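PDB 6KCW: alginate lyase from Chitinophaga sp. MD30, which cleaves alginate by beta-elimination, as a bacterial member of polysaccharide lyase family 36. Local coordinates for residues 115-120 with 131-136. Sequence-based numbering, arbitrary orientation.
Sequences TLRMMW and QPYIYH. With PO4 (phosphate ion), chain B.
Thr115, Arg117 and Met119 pair antiparallel with Tyr135, Tyr133 and Gln131 as hydrogen-bonded pairs of a beta hairpin, the short strand axes 4.6 Å apart and their directions 144° apart. The Met119 N to Gln131 O bond is nearly straight (3.0 Å), whereas the four bonds of the Thr115 and Arg117 pairs are weak. Ile134 and Leu116 lie side by side on the face turned to strands 179-185 and 188-195 of the second sheet; Ile134 CD1 comes 3.6 Å from Leu116 CD2. The other face, with Thr115, Arg117, Met119, Gln131, Tyr133 and Tyr135, is more polar. There Met119 SD sits over one face of the Tyr133 ring, 3.5 Å from its centroid and offset toward the rim, a Met-aromatic contact. Tyr133 CG is anti to its backbone N (chi1 -161°). The Tyr133 and Arg117 side chains point the same way, side by side, ring and guanidinium planes 44° apart, with Arg117 NH2 at the ring edge, 3.7 Å from Tyr133 CD2. Arg117 NE donates to a water 2.8 Å away that donates to Tyr133 O and also bonds Thr115 OG1, itself bonded to Asn102 O; NH1 bonds His212. Arg117 NH2 gives phosphate O1 a nearly straight bond of 3.2 Å. Tyr133 OH bonds Gly144 N, but phosphate O4 is modelled implausibly close to Tyr135 OH (1.3 Å), making its position and its Tyr133 OH bond doubtful. Arg117 and Lys91, both bonded to this probable crystallisation ion, suggest an anion-suited patch, consistent with a place where negatively charged alginate could bind.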
loop_
_atom_site.group_PDB
_atom_site.type_symbol
_atom_site.label_atom_id
_atom_site.label_comp_id
_atom_site.label_asym_id
_atom_site.label_seq_id
_atom_site.Cartn_x
_atom_site.Cartn_y
_atom_site.Cartn_z
ATOM N N THR A 115 -4.124 8.845 3.051
ATOM C CA THR A 115 -3.399 7.574 3.025
ATOM C C THR A 115 -2.025 7.745 2.394
ATOM O O THR A 115 -1.808 8.613 1.543
ATOM C CB THR A 115 -4.115 6.467 2.243
ATOM O OG1 THR A 115 -4.502 6.966 0.955
ATOM C CG2 THR A 115 -5.306 5.931 3.015
ATOM N N LEU A 116 -1.101 6.874 2.812
ATOM C CA LEU A 116 0.199 6.697 2.181
ATOM C C LEU A 116 0.167 5.281 1.605
ATOM O O LEU A 116 0.293 4.305 2.347
ATOM C CB LEU A 116 1.327 6.896 3.196
ATOM C CG LEU A 116 2.763 7.293 2.803
ATOM C CD1 LEU A 116 3.651 7.382 4.038
ATOM C CD2 LEU A 116 3.363 6.320 1.783
ATOM N N ARG A 117 -0.042 5.164 0.295
ATOM C CA ARG A 117 0.043 3.883 -0.402
ATOM C C ARG A 117 0.998 4.021 -1.581
ATOM O O ARG A 117 1.556 5.095 -1.838
ATOM C CB ARG A 117 -1.334 3.388 -0.884
ATOM C CG ARG A 117 -2.311 3.107 0.241
ATOM C CD ARG A 117 -3.732 2.837 -0.278
ATOM N NE ARG A 117 -4.173 3.843 -1.231
ATOM C CZ ARG A 117 -5.254 3.724 -1.995
ATOM N NH1 ARG A 117 -6.023 2.645 -1.919
ATOM N NH2 ARG A 117 -5.569 4.688 -2.843
ATOM N N MET A 118 1.184 2.914 -2.303
ATOM C CA MET A 118 2.108 2.865 -3.426
ATOM C C MET A 118 1.442 2.163 -4.598
ATOM O O MET A 118 0.624 1.254 -4.414
ATOM C CB MET A 118 3.430 2.141 -3.056
ATOM C CG MET A 118 4.526 2.240 -4.132
ATOM S SD MET A 118 6.107 1.474 -3.690
ATOM C CE MET A 118 5.639 -0.270 -3.683
ATOM N N MET A 119 1.804 2.591 -5.807
ATOM C CA MET A 119 1.269 2.013 -7.029
ATOM C C MET A 119 2.399 1.599 -7.956
ATOM O O MET A 119 3.526 2.086 -7.854
ATOM C CB MET A 119 0.370 2.994 -7.787
ATOM C CG MET A 119 -0.871 3.418 -7.061
ATOM S SD MET A 119 -1.888 4.406 -8.174
ATOM C CE MET A 119 -2.242 3.302 -9.542
ATOM N N TRP A 120 2.083 0.684 -8.868
ATOM C CA TRP A 120 2.819 0.588 -10.116
ATOM C C TRP A 120 1.980 1.260 -11.202
ATOM O O TRP A 120 0.771 1.458 -11.044
ATOM C CB TRP A 120 3.159 -0.868 -10.462
ATOM C CG TRP A 120 2.093 -1.596 -11.182
ATOM C CD1 TRP A 120 1.956 -1.716 -12.532
ATOM C CD2 TRP A 120 1.007 -2.324 -10.599
ATOM N NE1 TRP A 120 0.843 -2.466 -12.831
ATOM C CE2 TRP A 120 0.240 -2.849 -11.661
ATOM C CE3 TRP A 120 0.600 -2.574 -9.284
ATOM C CZ2 TRP A 120 -0.906 -3.619 -11.448
ATOM C CZ3 TRP A 120 -0.535 -3.340 -9.073
ATOM C CH2 TRP A 120 -1.273 -3.854 -10.152
ATOM N N GLN A 131 5.347 4.334 -7.844
ATOM C CA GLN A 131 5.078 5.749 -7.636
ATOM C C GLN A 131 4.336 5.895 -6.325
ATOM O O GLN A 131 3.435 5.093 -6.043
ATOM C CB GLN A 131 4.258 6.367 -8.784
ATOM C CG GLN A 131 2.752 6.011 -8.795
ATOM C CD GLN A 131 1.963 6.653 -9.947
ATOM O OE1 GLN A 131 2.543 7.192 -10.895
ATOM N NE2 GLN A 131 0.633 6.599 -9.859
ATOM N N PRO A 132 4.681 6.872 -5.497
ATOM C CA PRO A 132 3.833 7.188 -4.348
ATOM C C PRO A 132 2.422 7.504 -4.818
ATOM O O PRO A 132 2.189 7.881 -5.968
ATOM C CB PRO A 132 4.496 8.427 -3.728
ATOM C CG PRO A 132 5.867 8.511 -4.359
ATOM C CD PRO A 132 5.771 7.843 -5.690
ATOM N N TYR A 133 1.471 7.347 -3.901
ATOM C CA TYR A 133 0.064 7.609 -4.202
ATOM C C TYR A 133 -0.583 8.068 -2.894
ATOM O O TYR A 133 -1.132 7.262 -2.143
ATOM C CB TYR A 133 -0.622 6.380 -4.781
ATOM C CG TYR A 133 -1.891 6.728 -5.509
ATOM C CD1 TYR A 133 -1.842 7.369 -6.740
ATOM C CD2 TYR A 133 -3.134 6.445 -4.962
ATOM C CE1 TYR A 133 -2.981 7.710 -7.413
ATOM C CE2 TYR A 133 -4.288 6.783 -5.634
ATOM C CZ TYR A 133 -4.205 7.413 -6.861
ATOM O OH TYR A 133 -5.349 7.764 -7.538
ATOM N N ILE A 134 -0.499 9.366 -2.631
ATOM C CA ILE A 134 -0.788 9.920 -1.315
ATOM C C ILE A 134 -2.029 10.803 -1.407
ATOM O O ILE A 134 -2.083 11.734 -2.217
ATOM C CB ILE A 134 0.408 10.715 -0.769
ATOM C CG1 ILE A 134 1.707 9.945 -0.989
ATOM C CG2 ILE A 134 0.266 10.938 0.714
ATOM C CD1 ILE A 134 1.670 8.576 -0.410
ATOM N N TYR A 135 -3.038 10.487 -0.602
ATOM C CA TYR A 135 -4.086 11.446 -0.292
ATOM C C TYR A 135 -3.642 12.170 0.969
ATOM O O TYR A 135 -3.147 11.537 1.907
ATOM C CB TYR A 135 -5.451 10.770 -0.092
ATOM C CG TYR A 135 -6.043 10.143 -1.347
ATOM C CD1 TYR A 135 -5.577 8.927 -1.814
ATOM C CD2 TYR A 135 -7.087 10.754 -2.049
ATOM C CE1 TYR A 135 -6.099 8.335 -2.950
ATOM C CE2 TYR A 135 -7.624 10.166 -3.200
ATOM C CZ TYR A 135 -7.117 8.951 -3.645
ATOM O OH TYR A 135 -7.608 8.321 -4.782
ATOM N N HIS A 136 -3.764 13.495 0.964
ATOM C CA HIS A 136 -3.401 14.311 2.114
ATOM C C HIS A 136 -4.106 15.660 1.994
ATOM O O HIS A 136 -4.835 15.927 1.031
ATOM C CB HIS A 136 -1.893 14.479 2.215
ATOM C CG HIS A 136 -1.282 15.064 0.984
ATOM N ND1 HIS A 136 -0.768 16.342 0.944
ATOM C CD2 HIS A 136 -1.107 14.548 -0.256
ATOM C CE1 HIS A 136 -0.299 16.586 -0.267
ATOM N NE2 HIS A 136 -0.492 15.515 -1.014
HETATM P P PO4 B . -8.102 5.853 -5.906
HETATM O O1 PO4 B . -8.085 4.753 -4.876
HETATM O O2 PO4 B . -9.527 6.080 -6.364
HETATM O O3 PO4 B . -7.324 5.457 -7.141
HETATM O O4 PO4 B . -7.573 7.154 -5.282
HETATM O O HOH W 1 -3.424 6.555 -1.298
#